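Long-range contacts in SUMO-1 cysteine protease S273R (African swine fever virus pig/Kenya/KEN-50/1950, PDB 6LJ9), which probably cleaves the viral pp220 and pp62 polyprotein precursors into core-shell proteins as a cysteine protease, and counters host innate immune signalling: residues C150-C155 / F173-G178; W181-F186 / H213-L218. All coordinates share one frame; numbering follows the deposited sequence.

Interaction 1. Residues C150-C155 / F173-G178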
loop_
_atom_site.group_PDB
_atom_site.type_symbol
_atom_site.label_atom_id
_atom_site.label_comp_id
_atom_site.label_asym_id
_atom_site.label_seq_id
_atom_site.Cartn_x
_atom_site.Cartn_y
_atom_site.Cartn_z
ATOM N N CYS B 150 1.818 6.828 -7.776
ATOM C CA CYS B 150 2.709 6.652 -6.638
ATOM C C CYS B 150 2.606 7.862 -5.722
ATOM O O CYS B 150 2.670 9.005 -6.190
ATOM C CB CYS B 150 4.157 6.463 -7.101
ATOM S SG CYS B 150 4.421 5.049 -8.196
ATOM N N ASN B 151 2.441 7.609 -4.423
ATOM C CA ASN B 151 2.439 8.658 -3.410
ATOM C C ASN B 151 3.711 8.655 -2.570
ATOM O O ASN B 151 3.771 9.343 -1.546
ATOM C CB ASN B 151 1.204 8.539 -2.511
ATOM C CG ASN B 151 1.037 7.153 -1.912
ATOM O OD1 ASN B 151 1.958 6.338 -1.924
ATOM N ND2 ASN B 151 -0.149 6.886 -1.375
ATOM N N THR B 152 4.726 7.893 -2.974
ATOM C CA THR B 152 6.039 7.937 -2.350
ATOM C C THR B 152 7.107 7.895 -3.433
ATOM O O THR B 152 6.947 7.231 -4.461
ATOM C CB THR B 152 6.264 6.782 -1.358
ATOM O OG1 THR B 152 5.866 5.542 -1.958
ATOM C CG2 THR B 152 5.476 7.004 -0.079
ATOM N N PHE B 153 8.197 8.617 -3.188
ATOM C CA PHE B 153 9.312 8.717 -4.118
ATOM C C PHE B 153 10.610 8.499 -3.357
ATOM O O PHE B 153 10.800 9.056 -2.272
ATOM C CB PHE B 153 9.320 10.085 -4.820
ATOM C CG PHE B 153 10.466 10.280 -5.773
ATOM C CD1 PHE B 153 11.653 10.854 -5.344
ATOM C CD2 PHE B 153 10.352 9.906 -7.101
ATOM C CE1 PHE B 153 12.706 11.039 -6.218
ATOM C CE2 PHE B 153 11.403 10.090 -7.980
ATOM C CZ PHE B 153 12.581 10.657 -7.538
ATOM N N GLY B 154 11.498 7.689 -3.924
ATOM C CA GLY B 154 12.744 7.370 -3.255
ATOM C C GLY B 154 13.943 7.347 -4.179
ATOM O O GLY B 154 13.856 6.858 -5.308
ATOM N N CYS B 155 15.070 7.870 -3.706
ATOM C CA CYS B 155 16.280 7.900 -4.512
ATOM C C CYS B 155 17.488 7.997 -3.593
ATOM O O CYS B 155 17.435 8.636 -2.540
ATOM C CB CYS B 155 16.262 9.070 -5.502
ATOM S SG CYS B 155 17.235 8.790 -6.993
ATOM N N PHE B 173 13.683 11.262 -0.051
ATOM C CA PHE B 173 12.375 10.630 0.059
ATOM C C PHE B 173 11.293 11.697 -0.004
ATOM O O PHE B 173 11.367 12.703 0.708
ATOM C CB PHE B 173 12.258 9.828 1.359
ATOM C CG PHE B 173 11.047 8.943 1.413
ATOM C CD1 PHE B 173 11.050 7.709 0.785
ATOM C CD2 PHE B 173 9.908 9.344 2.091
ATOM C CE1 PHE B 173 9.938 6.891 0.830
ATOM C CE2 PHE B 173 8.792 8.530 2.139
ATOM C CZ PHE B 173 8.808 7.302 1.508
ATOM N N VAL B 174 10.297 11.473 -0.856
ATOM C CA VAL B 174 9.152 12.365 -0.998
ATOM C C VAL B 174 7.925 11.602 -0.520
ATOM O O VAL B 174 7.520 10.609 -1.137
ATOM C CB VAL B 174 8.976 12.850 -2.442
ATOM C CG1 VAL B 174 7.735 13.723 -2.563
ATOM C CG2 VAL B 174 10.213 13.603 -2.903
ATOM N N ASP B 175 7.334 12.058 0.580
ATOM C CA ASP B 175 6.178 11.404 1.178
ATOM C C ASP B 175 4.931 12.198 0.801
ATOM O O ASP B 175 4.741 13.326 1.267
ATOM C CB ASP B 175 6.338 11.303 2.693
ATOM C CG ASP B 175 5.280 10.429 3.338
ATOM O OD1 ASP B 175 4.410 9.899 2.616
ATOM O OD2 ASP B 175 5.321 10.271 4.576
HETATM N N MSE B 176 4.091 11.610 -0.044
HETATM C CA MSE B 176 2.857 12.252 -0.481
HETATM C C MSE B 176 1.638 11.468 -0.002
HETATM O O MSE B 176 0.592 11.467 -0.651
HETATM C CB MSE B 176 2.837 12.384 -2.006
HETATM C CG MSE B 176 3.963 13.238 -2.569
HETATM SE SE MSE B 176 4.161 13.060 -4.502
HETATM C CE MSE B 176 4.916 11.264 -4.563
ATOM N N ARG B 177 1.786 10.801 1.143
ATOM C CA ARG B 177 0.709 10.009 1.726
ATOM C C ARG B 177 -0.115 10.792 2.738
ATOM O O ARG B 177 -1.331 10.598 2.825
ATOM C CB ARG B 177 1.279 8.755 2.398
ATOM C CG ARG B 177 1.943 7.769 1.450
ATOM C CD ARG B 177 2.736 6.726 2.221
ATOM N NE ARG B 177 3.809 7.335 3.002
ATOM C CZ ARG B 177 4.732 6.649 3.666
ATOM N NH1 ARG B 177 4.718 5.323 3.644
ATOM N NH2 ARG B 177 5.673 7.287 4.351
ATOM N N GLY B 178 0.515 11.672 3.513
ATOM C CA GLY B 178 -0.154 12.344 4.604
ATOM C C GLY B 178 -0.763 13.674 4.205
ATOM O O GLY B 178 -0.734 14.092 3.045
#
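Phe153 and Val174 are the hydrogen-bonded pair of an antiparallel β-hairpin whose strand axes lie 4.6 Å apart at 175°. Val174 N donates to Phe153 O (2.8 Å), and Phe153 N donates back to Val174 O (2.9 Å). Non-hydrogen-bonded pairs Thr152–Asp175 and Gly154–Phe173 flank them, and Met176 N reaches Asn151 O at 2.7 Å. On the Phe153 face, Phe153 CB touches Val174 CB at 3.7 Å. Selenomethionine Met176, bent at chi3 (-72°), sets CE against Asn151 C and Cys150 O. On the Thr152 face, Thr152 CG2 sits over one face of the Arg177 guanidinium, toward its rim and 3.5 Å from Arg177 NE, and also meets Phe173 CZ. Thr152 OG1 is hydrogen-bonded to Lys106 O. Asp175 OD1 accepts from Arg177 N in an Asx turn and, from the opposite side of its carboxylate plane, from Arg177 NE (2.7 Å). Arg177 NH2 donates to Asp175 OD2, completing a side-on grip; Arg243 NH2, from helix 232-244, forms a salt bridge with the same oxygen, and Arg243 O accepts from Arg177 NH2. Two arginines on one buried carboxylate would be expected to keep Asp175 ionised and fix the turn at the strand's end to that helix.

Interaction 2. Residues W181-F186 / H213-L218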
loop_
_atom_site.group_PDB
_atom_site.type_symbol
_atom_site.label_atom_id
_atom_site.label_comp_id
_atom_site.label_asym_id
_atom_site.label_seq_id
_atom_site.Cartn_x
_atom_site.Cartn_y
_atom_site.Cartn_z
ATOM N N TRP B 181 2.641 16.916 2.886
ATOM C CA TRP B 181 3.660 16.252 2.092
ATOM C C TRP B 181 5.030 16.833 2.415
ATOM O O TRP B 181 5.173 18.026 2.693
ATOM C CB TRP B 181 3.362 16.396 0.599
ATOM C CG TRP B 181 2.061 15.767 0.183
ATOM C CD1 TRP B 181 1.168 15.122 0.988
ATOM C CD2 TRP B 181 1.512 15.721 -1.141
ATOM N NE1 TRP B 181 0.097 14.680 0.251
ATOM C CE2 TRP B 181 0.283 15.034 -1.059
ATOM C CE3 TRP B 181 1.938 16.194 -2.385
ATOM C CZ2 TRP B 181 -0.522 14.808 -2.174
ATOM C CZ3 TRP B 181 1.137 15.968 -3.492
ATOM C CH2 TRP B 181 -0.079 15.281 -3.378
ATOM N N SER B 182 6.043 15.973 2.385
ATOM C CA SER B 182 7.388 16.365 2.772
ATOM C C SER B 182 8.396 15.875 1.744
ATOM O O SER B 182 8.300 14.747 1.251
ATOM C CB SER B 182 7.751 15.818 4.157
ATOM O OG SER B 182 7.630 14.406 4.196
ATOM N N ILE B 183 9.353 16.739 1.422
ATOM C CA ILE B 183 10.508 16.395 0.605
ATOM C C ILE B 183 11.699 16.304 1.547
ATOM O O ILE B 183 12.074 17.297 2.181
ATOM C CB ILE B 183 10.743 17.430 -0.505
ATOM C CG1 ILE B 183 9.483 17.576 -1.362
ATOM C CG2 ILE B 183 11.928 17.030 -1.366
ATOM C CD1 ILE B 183 9.452 18.840 -2.188
ATOM N N GLU B 184 12.282 15.113 1.654
ATOM C CA GLU B 184 13.234 14.807 2.712
ATOM C C GLU B 184 14.606 14.497 2.131
ATOM O O GLU B 184 14.723 13.784 1.130
ATOM C CB GLU B 184 12.738 13.627 3.553
ATOM C CG GLU B 184 11.302 13.785 4.028
ATOM C CD GLU B 184 10.717 12.493 4.560
ATOM O OE1 GLU B 184 11.490 11.544 4.802
ATOM O OE2 GLU B 184 9.481 12.425 4.731
ATOM N N TYR B 185 15.638 15.043 2.771
ATOM C CA TYR B 185 17.031 14.763 2.446
ATOM C C TYR B 185 17.709 14.234 3.700
ATOM O O TYR B 185 17.804 14.949 4.704
ATOM C CB TYR B 185 17.742 16.018 1.929
ATOM C CG TYR B 185 19.240 15.866 1.754
ATOM C CD1 TYR B 185 20.115 16.138 2.801
ATOM C CD2 TYR B 185 19.781 15.459 0.542
ATOM C CE1 TYR B 185 21.480 16.004 2.648
ATOM C CE2 TYR B 185 21.150 15.323 0.379
ATOM C CZ TYR B 185 21.994 15.596 1.438
ATOM O OH TYR B 185 23.357 15.466 1.293
ATOM N N PHE B 186 18.174 12.990 3.647
ATOM C CA PHE B 186 18.810 12.342 4.787
ATOM C C PHE B 186 20.290 12.138 4.496
ATOM O O PHE B 186 20.650 11.488 3.510
ATOM C CB PHE B 186 18.139 11.007 5.108
ATOM C CG PHE B 186 18.844 10.220 6.173
ATOM C CD1 PHE B 186 18.845 10.656 7.489
ATOM C CD2 PHE B 186 19.508 9.045 5.862
ATOM C CE1 PHE B 186 19.496 9.935 8.472
ATOM C CE2 PHE B 186 20.159 8.319 6.840
ATOM C CZ PHE B 186 20.154 8.764 8.147
ATOM N N HIS B 213 -1.839 21.376 -0.703
ATOM C CA HIS B 213 -1.784 22.655 -0.011
ATOM C C HIS B 213 -0.634 22.769 0.981
ATOM O O HIS B 213 -0.215 23.890 1.288
ATOM C CB HIS B 213 -3.109 22.908 0.718
ATOM C CG HIS B 213 -3.546 21.775 1.594
ATOM N ND1 HIS B 213 -2.950 21.500 2.807
ATOM C CD2 HIS B 213 -4.520 20.848 1.435
ATOM C CE1 HIS B 213 -3.539 20.454 3.357
ATOM N NE2 HIS B 213 -4.494 20.038 2.545
ATOM N N THR B 214 -0.108 21.652 1.481
ATOM C CA THR B 214 0.954 21.669 2.484
ATOM C C THR B 214 2.109 20.804 1.998
ATOM O O THR B 214 2.000 19.574 1.975
ATOM C CB THR B 214 0.443 21.175 3.837
ATOM O OG1 THR B 214 -0.775 21.855 4.163
ATOM C CG2 THR B 214 1.472 21.448 4.922
ATOM N N VAL B 215 3.208 21.446 1.610
ATOM C CA VAL B 215 4.410 20.756 1.154
ATOM C C VAL B 215 5.602 21.355 1.886
ATOM O O VAL B 215 5.835 22.568 1.811
ATOM C CB VAL B 215 4.601 20.866 -0.369
ATOM C CG1 VAL B 215 5.757 19.987 -0.818
ATOM C CG2 VAL B 215 3.322 20.489 -1.103
ATOM N N LYS B 216 6.354 20.511 2.588
ATOM C CA LYS B 216 7.535 20.931 3.328
ATOM C C LYS B 216 8.794 20.372 2.680
ATOM O O LYS B 216 8.801 19.240 2.187
ATOM C CB LYS B 216 7.477 20.464 4.787
ATOM C CG LYS B 216 6.404 21.112 5.641
ATOM C CD LYS B 216 6.520 20.629 7.081
ATOM C CE LYS B 216 5.422 21.196 7.963
ATOM N NZ LYS B 216 5.511 20.667 9.354
ATOM N N THR B 217 9.854 21.174 2.683
ATOM C CA THR B 217 11.200 20.702 2.391
ATOM C C THR B 217 11.955 20.552 3.705
ATOM O O THR B 217 11.898 21.434 4.566
ATOM C CB THR B 217 11.947 21.661 1.462
ATOM O OG1 THR B 217 12.095 22.933 2.102
ATOM C CG2 THR B 217 11.190 21.837 0.154
ATOM N N LEU B 218 12.655 19.431 3.859
ATOM C CA LEU B 218 13.249 19.081 5.141
ATOM C C LEU B 218 14.622 18.465 4.940
ATOM O O LEU B 218 14.787 17.561 4.116
ATOM C CB LEU B 218 12.348 18.110 5.908
ATOM C CG LEU B 218 12.895 17.604 7.241
ATOM C CD1 LEU B 218 12.893 18.710 8.287
ATOM C CD2 LEU B 218 12.086 16.417 7.706
#
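Trp181 and Val215 begin a parallel strand pairing that runs through Ser182–Lys216 and Ile183–Thr217 to Glu184–Leu218, with the axes 4.5 Å apart at 17°. Five backbone hydrogen bonds alternate across it: Trp181 N to Thr214 O, Lys216 N to Trp181 O, Ile183 N to Lys216 O (2.7 Å), Leu218 N to Ile183 O, and Tyr185 N to Leu218 O (3.0 Å). Val215 CA adds a 3.2 Å CA-H...O contact to Trp181 O.

Apolar contacts gather on the face that carries Trp181, Ile183, Val215 and Thr217. Ile183 CG1 stands beside the backbone N (chi1 -56°), and CD1 beyond it reaches Val215 CG1 at 4.1 Å and Thr217 CG2 at 4.2 Å. Ile183 and Thr217 point the same way, side by side; Val215 slants across Ile183. Helix 195-208 covers this face, with Val204 on Ile183 and Leu208 on Trp181. The indole turns away from the neighbouring strand and stacks on His212.

The other face is mixed: Ser182, Glu184 and Lys216 lie there beside Leu218, which packs on Tyr249 of helix 249-254. Ser182 OG has one proton for two acceptors, Glu184 OE2 at 2.8 Å and its stronger partner, Asp179 OD2 of the second subunit. Glu184 OE1 bonds Tyr239 OH; Glu184 OE2 salt-bridges Arg243.

The pairing is the sheet side of a β-α-β crossover, with a largely apolar face beneath its helix. The strand runs straight into Asn187, the probable active-site residue. Arg243, shared with Asp175, would be expected to favour the charged form of buried Glu184, although the second subunit's Asp179 brings negative charge close.

After the N-terminal helices and edge strand 107-109, the chain enters strand 152-158, turns, and returns along strand 169-175, so interaction 1 closes a hairpin across a 17-residue gap. It then turns into strand 181-186, traverses helix 195-208 and comes back as strand 215-220, where interaction 2 closes a crossover of 26 intervening residues. The two closures are in series and neither encloses the other. They meet within the mixed sheet, where strands 169-175 and 181-186 are neighbours: Phe173 O lies 2.7 Å from Glu184 N and Asp175 N 2.9 Å from Ser182 O, both probable hydrogen bonds. Together they unite four neighbouring strands, and Arg243 of helix 232-244 pairs with acidic residues from both.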